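PDB 5MQ6: polycyclic ketone monooxygenase from Myceliophthora thermophila, which uses FAD and NADPH to insert one oxygen atom next to the carbonyl of ketones, preferably bulky polycyclic ones, giving esters or lactones. Local coordinates for residues Gly119-Trp122 against Trp123-Tyr127; Val555-Thr558 against Ala559-Val563. One frame throughout, in Å; residues are numbered along the deposited sequence.

Contact 1: Gly119-Trp122 against Trp123-Tyr127; sequences GGTW and WWNRY. With FAD (flavin-adenine dinucleotide), chain B.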
# COMPACT_ATOMS: atom_id res chain seq x y z
N GLY A 119 10.94 -8.58 3.92
CA GLY A 119 10.37 -7.37 4.51
C GLY A 119 9.51 -6.51 3.60
O GLY A 119 8.73 -5.75 4.09
N GLY A 120 9.67 -6.63 2.27
CA GLY A 120 8.96 -5.80 1.32
C GLY A 120 9.15 -4.30 1.63
O GLY A 120 10.29 -3.78 1.70
N THR A 121 8.03 -3.61 1.78
CA THR A 121 8.02 -2.24 2.28
C THR A 121 9.13 -1.90 3.31
O THR A 121 9.79 -0.86 3.17
CB THR A 121 6.65 -1.96 2.93
OG1 THR A 121 5.60 -2.10 1.95
CG2 THR A 121 6.59 -0.55 3.52
N TRP A 122 9.26 -2.77 4.32
CA TRP A 122 10.20 -2.58 5.44
C TRP A 122 11.68 -2.94 5.11
O TRP A 122 12.58 -2.67 5.92
CB TRP A 122 9.69 -3.32 6.72
CG TRP A 122 8.26 -2.92 6.96
CD1 TRP A 122 7.18 -3.69 6.84
CD2 TRP A 122 7.77 -1.59 7.19
NE1 TRP A 122 6.01 -2.94 6.99
CE2 TRP A 122 6.36 -1.65 7.21
CE3 TRP A 122 8.40 -0.36 7.35
CZ2 TRP A 122 5.56 -0.54 7.41
CZ3 TRP A 122 7.60 0.75 7.59
CH2 TRP A 122 6.19 0.66 7.60
N TRP A 123 11.87 -3.62 3.97
CA TRP A 123 13.20 -3.83 3.39
C TRP A 123 13.60 -2.54 2.66
O TRP A 123 14.65 -2.03 2.86
CB TRP A 123 13.24 -5.01 2.36
CG TRP A 123 14.53 -5.04 1.69
CD1 TRP A 123 14.89 -4.36 0.55
CD2 TRP A 123 15.73 -5.70 2.16
NE1 TRP A 123 16.23 -4.56 0.31
CE2 TRP A 123 16.78 -5.34 1.28
CE3 TRP A 123 16.03 -6.49 3.24
CZ2 TRP A 123 18.09 -5.86 1.39
CZ3 TRP A 123 17.35 -7.02 3.36
CH2 TRP A 123 18.36 -6.66 2.44
N TRP A 124 12.75 -2.05 1.77
CA TRP A 124 13.10 -0.93 0.91
C TRP A 124 13.20 0.44 1.59
O TRP A 124 14.14 1.17 1.40
CB TRP A 124 12.13 -0.85 -0.21
CG TRP A 124 12.06 -2.00 -1.17
CD1 TRP A 124 11.07 -2.90 -1.26
CD2 TRP A 124 12.93 -2.27 -2.30
NE1 TRP A 124 11.29 -3.76 -2.30
CE2 TRP A 124 12.42 -3.38 -2.96
CE3 TRP A 124 14.09 -1.70 -2.76
CZ2 TRP A 124 13.04 -3.94 -4.06
CZ3 TRP A 124 14.70 -2.26 -3.89
CH2 TRP A 124 14.17 -3.35 -4.52
N ASN A 125 12.23 0.73 2.44
CA ASN A 125 12.08 2.03 3.07
C ASN A 125 12.76 1.96 4.37
O ASN A 125 12.41 1.15 5.28
CB ASN A 125 10.59 2.38 3.24
CG ASN A 125 9.85 2.40 1.92
OD1 ASN A 125 9.94 3.34 1.19
ND2 ASN A 125 9.12 1.33 1.60
N ARG A 126 13.81 2.77 4.49
CA ARG A 126 14.51 2.86 5.78
C ARG A 126 14.92 4.32 6.05
O ARG A 126 15.92 4.57 6.70
CB ARG A 126 15.74 1.92 5.77
CG ARG A 126 15.56 0.54 5.14
CD ARG A 126 16.75 -0.31 5.49
NE ARG A 126 16.68 -1.56 4.74
CZ ARG A 126 17.43 -2.65 4.97
NH1 ARG A 126 18.34 -2.65 5.91
NH2 ARG A 126 17.29 -3.75 4.20
N TYR A 127 14.11 5.25 5.55
CA TYR A 127 14.45 6.67 5.60
C TYR A 127 14.38 7.11 7.07
O TYR A 127 13.84 6.39 7.89
CB TYR A 127 13.55 7.46 4.66
CG TYR A 127 12.07 7.38 4.97
CD1 TYR A 127 11.55 8.05 6.08
CD2 TYR A 127 11.20 6.64 4.18
CE1 TYR A 127 10.20 8.04 6.38
CE2 TYR A 127 9.85 6.62 4.47
CZ TYR A 127 9.36 7.33 5.61
OH TYR A 127 8.07 7.33 5.96
PA FAD B . 5.10 -5.31 -0.01
O1A FAD B . 5.04 -4.18 -0.99
O2A FAD B . 5.51 -5.07 1.43
O5B FAD B . 6.09 -6.43 -0.61
C5B FAD B . 5.95 -6.83 -1.93
C4B FAD B . 7.34 -7.10 -2.49
O4B FAD B . 7.15 -7.73 -3.77
C3B FAD B . 8.21 -5.88 -2.72
O3B FAD B . 9.52 -6.13 -2.27
C2B FAD B . 8.21 -5.71 -4.22
O2B FAD B . 9.38 -5.11 -4.71
C1B FAD B . 8.05 -7.15 -4.67
N9A FAD B . 7.57 -7.27 -6.03
C8A FAD B . 6.46 -6.67 -6.55
N7A FAD B . 6.39 -7.00 -7.84
C5A FAD B . 7.44 -7.77 -8.18
C6A FAD B . 7.87 -8.45 -9.42
N6A FAD B . 7.27 -8.37 -10.59
N1A FAD B . 8.94 -9.18 -9.27
C2A FAD B . 9.63 -9.29 -8.11
N3A FAD B . 9.34 -8.73 -6.95
C4A FAD B . 8.23 -7.92 -6.98
N1 FAD B . 0.20 -0.03 5.61
C2 FAD B . -0.44 -0.15 6.82
O2 FAD B . -1.45 -0.83 6.92
N3 FAD B . 0.03 0.49 7.90
C4 FAD B . 1.13 1.25 7.81
O4 FAD B . 1.52 1.80 8.83
C4X FAD B . 1.89 1.44 6.56
N5 FAD B . 3.01 2.23 6.42
C5X FAD B . 3.60 2.31 5.20
C6 FAD B . 4.79 3.16 5.01
C7 FAD B . 5.35 3.18 3.65
C7M FAD B . 6.58 4.01 3.33
C8 FAD B . 4.75 2.42 2.51
C8M FAD B . 5.33 2.43 1.09
C9 FAD B . 3.63 1.65 2.73
C9A FAD B . 3.04 1.57 4.02
N10 FAD B . 1.88 0.78 4.17
C10 FAD B . 1.31 0.69 5.44
C1' FAD B . 1.31 -0.03 3.07
C2' FAD B . 2.22 -1.33 2.98
O2' FAD B . 2.66 -1.50 1.63
C3' FAD B . 1.55 -2.63 3.53
O3' FAD B . 1.20 -2.44 4.90
C4' FAD B . 2.41 -3.92 3.57
O4' FAD B . 3.83 -3.72 4.01
C5' FAD B . 2.36 -4.62 2.19
O5' FAD B . 2.83 -5.99 2.40
P FAD B . 2.91 -6.83 1.02
O1P FAD B . 3.87 -8.04 1.35
O2P FAD B . 1.46 -7.01 0.54
O3P FAD B . 3.58 -5.81 -0.09
O HOH W 1 12.65 -0.39 7.44
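Asn125 doubles back on Thr121 and grips its carbonyl oxygen twice, once through the backbone and once through the side-chain amide. The side-chain hydrogen bond is the shorter: ND2 of Asn125 lies 2.8 Å from Thr121 O, in the carbonyl plane on a lone pair, while the backbone N comes in tilted from that plane. With CG beside its own backbone N (chi1 -59°), the Asn125 amide is turned back toward the Thr121 carbonyl at the end of the short helix 121-124, and its OD1 is held by Tyr478. One residue earlier, Gly120 O likewise takes two backbone N-H groups, Trp123 N at 2.8 Å from above the carbonyl plane and Trp124 N at 3.0 Å almost straight ahead.

This turn belongs to the FAD-binding part of a flavoprotein with two dinucleotide-binding (Rossmann-type) domains, one for FAD and one for NADPH, and its inner side is packed against the cofactor. Thr121 N donates to FAD O2A at 2.9 Å, and CA of Gly120 lies 3.5 Å from FAD O5B, beside the diphosphate. The indole NE1 of Trp124 reaches FAD O3B at 3.0 Å, with the ribose at the ring edge. CG2 of Thr121 sits over the centre of one face of Trp122, whose CH2 approaches FAD N5 to 3.7 Å; Tyr139 holds the indole nitrogen of Trp122.

The other side is looser. There a water bridges Trp122 O and Asn125 O, donating to both, and the partly exposed Arg126 turns back so that its NE meets Trp123 O at 2.8 Å, in the guanidinium plane. Its NH2 lies over the centre of the Trp123 ring, while Trp61 provides a cation-pi partner.

Contact 2: Val555-Thr558 against Ala559-Val563; sequences VIKT and AEDRV
Lys557 O and the backbone N of Asp561 are joined at 2.8 Å, a bond as short as the one from Glu560 N to Ile556 O. The side chains of Lys557 and Asp561 cross as well. Lys557 runs out extended, with CG anti to the backbone N (chi1 -173°), and bends only at its last torsion, which brings NZ to 3.4 Å from Asp561 OD2. The salt bridge is long and its hydrogen bond weak; it lies on the outward side of the helix, where Asp561 is exposed.

The setting is the last two turns of helix 541-562, and the i to i+4 spacing recurs in two further side-chain pairs. Ile556 and Glu560 lie side by side and point the same way, CG2 of Ile556 touching CG of Glu560 at 4.0 Å. Beyond that contact the Glu560 chain bends at chi2 (-72°), and its buried carboxylate is satisfied by Tyr218 OH and by the backbone amides of Asp566 and Ala567, so it ties the helix end to the following strand 567-571. Thr558 and Arg562 also run together, CG2 of Thr558 meeting CD of Arg562 at 4.1 Å. Their polar ends part company: OG1 of Thr558 bonds back to Gln554 O, whereas NH1 of Arg562 reaches Gly644 O. On the buried side, the methyl of Ala559 rests on Ala567, Val569 and Ile651.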
# COMPACT_ATOMS: atom_id res chain seq x y z
N VAL A 555 -8.86 -22.25 0.94
CA VAL A 555 -9.45 -22.76 -0.27
C VAL A 555 -8.55 -23.83 -0.90
O VAL A 555 -9.01 -24.91 -1.37
CB VAL A 555 -9.68 -21.61 -1.25
CG1 VAL A 555 -9.89 -22.10 -2.69
CG2 VAL A 555 -10.88 -20.79 -0.78
N ILE A 556 -7.25 -23.50 -0.94
CA ILE A 556 -6.29 -24.46 -1.46
C ILE A 556 -6.26 -25.76 -0.59
O ILE A 556 -6.18 -26.90 -1.12
CB ILE A 556 -4.87 -23.82 -1.53
CG1 ILE A 556 -4.86 -22.77 -2.69
CG2 ILE A 556 -3.78 -24.91 -1.73
CD1 ILE A 556 -3.61 -21.87 -2.61
N LYS A 557 -6.23 -25.58 0.73
CA LYS A 557 -6.30 -26.72 1.66
C LYS A 557 -7.50 -27.64 1.40
O LYS A 557 -7.36 -28.90 1.29
CB LYS A 557 -6.24 -26.24 3.09
CG LYS A 557 -6.13 -27.37 4.09
CD LYS A 557 -6.29 -26.76 5.47
CE LYS A 557 -5.85 -27.71 6.54
NZ LYS A 557 -6.66 -28.93 6.39
N THR A 558 -8.65 -27.01 1.22
CA THR A 558 -9.86 -27.71 0.89
C THR A 558 -9.73 -28.50 -0.39
O THR A 558 -10.07 -29.65 -0.43
CB THR A 558 -11.06 -26.77 0.80
OG1 THR A 558 -11.17 -26.09 2.03
CG2 THR A 558 -12.37 -27.50 0.57
N ALA A 559 -9.30 -27.85 -1.43
CA ALA A 559 -9.18 -28.46 -2.74
C ALA A 559 -8.18 -29.59 -2.68
O ALA A 559 -8.50 -30.71 -3.15
CB ALA A 559 -8.76 -27.39 -3.81
N GLU A 560 -7.02 -29.37 -2.03
CA GLU A 560 -5.97 -30.42 -1.93
C GLU A 560 -6.57 -31.62 -1.17
O GLU A 560 -6.35 -32.75 -1.54
CB GLU A 560 -4.70 -29.91 -1.18
CG GLU A 560 -3.89 -28.88 -2.00
CD GLU A 560 -3.17 -29.57 -3.19
OE1 GLU A 560 -2.42 -30.57 -3.00
OE2 GLU A 560 -3.37 -29.16 -4.34
N ASP A 561 -7.31 -31.35 -0.09
CA ASP A 561 -7.86 -32.43 0.69
C ASP A 561 -8.93 -33.19 -0.14
O ASP A 561 -8.98 -34.40 -0.12
CB ASP A 561 -8.51 -31.95 1.94
CG ASP A 561 -7.53 -31.56 3.05
OD1 ASP A 561 -6.34 -31.95 3.08
OD2 ASP A 561 -8.01 -30.85 3.97
N ARG A 562 -9.75 -32.49 -0.86
CA ARG A 562 -10.76 -33.14 -1.67
C ARG A 562 -10.22 -34.06 -2.76
O ARG A 562 -10.81 -35.12 -2.98
CB ARG A 562 -11.73 -32.15 -2.24
CG ARG A 562 -12.74 -31.67 -1.20
CD ARG A 562 -13.67 -30.64 -1.74
NE ARG A 562 -14.36 -31.07 -2.97
CZ ARG A 562 -15.24 -30.33 -3.60
NH1 ARG A 562 -15.54 -29.11 -3.20
NH2 ARG A 562 -15.80 -30.78 -4.67
N VAL A 563 -9.10 -33.69 -3.42
CA VAL A 563 -8.48 -34.61 -4.42
C VAL A 563 -7.38 -35.52 -3.88
O VAL A 563 -6.66 -36.22 -4.65
CB VAL A 563 -7.92 -33.76 -5.56
CG1 VAL A 563 -9.01 -32.88 -6.14
CG2 VAL A 563 -6.68 -32.94 -5.12

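Both contacts are short-range helical turns, yet their places in the fold give them different chemistry. Contact 1 is almost wholly buried, its centre about 12 Å from that of the chain; its polar groups serve the cofactor and neighbouring side chains, and two of its carbonyls each accept two N-H donors. The centre of contact 2 is about 30 Å from the chain centre, and the contact is only partly buried: regular backbone bonds, one per carbonyl, carry it, with a weak ion pair outside and nonpolar packing against strands inside. They share no element, since one occupies the brief helix 121-124 and the other the end of the long helix 541-562, and their nearest atoms stay about 21 Å apart.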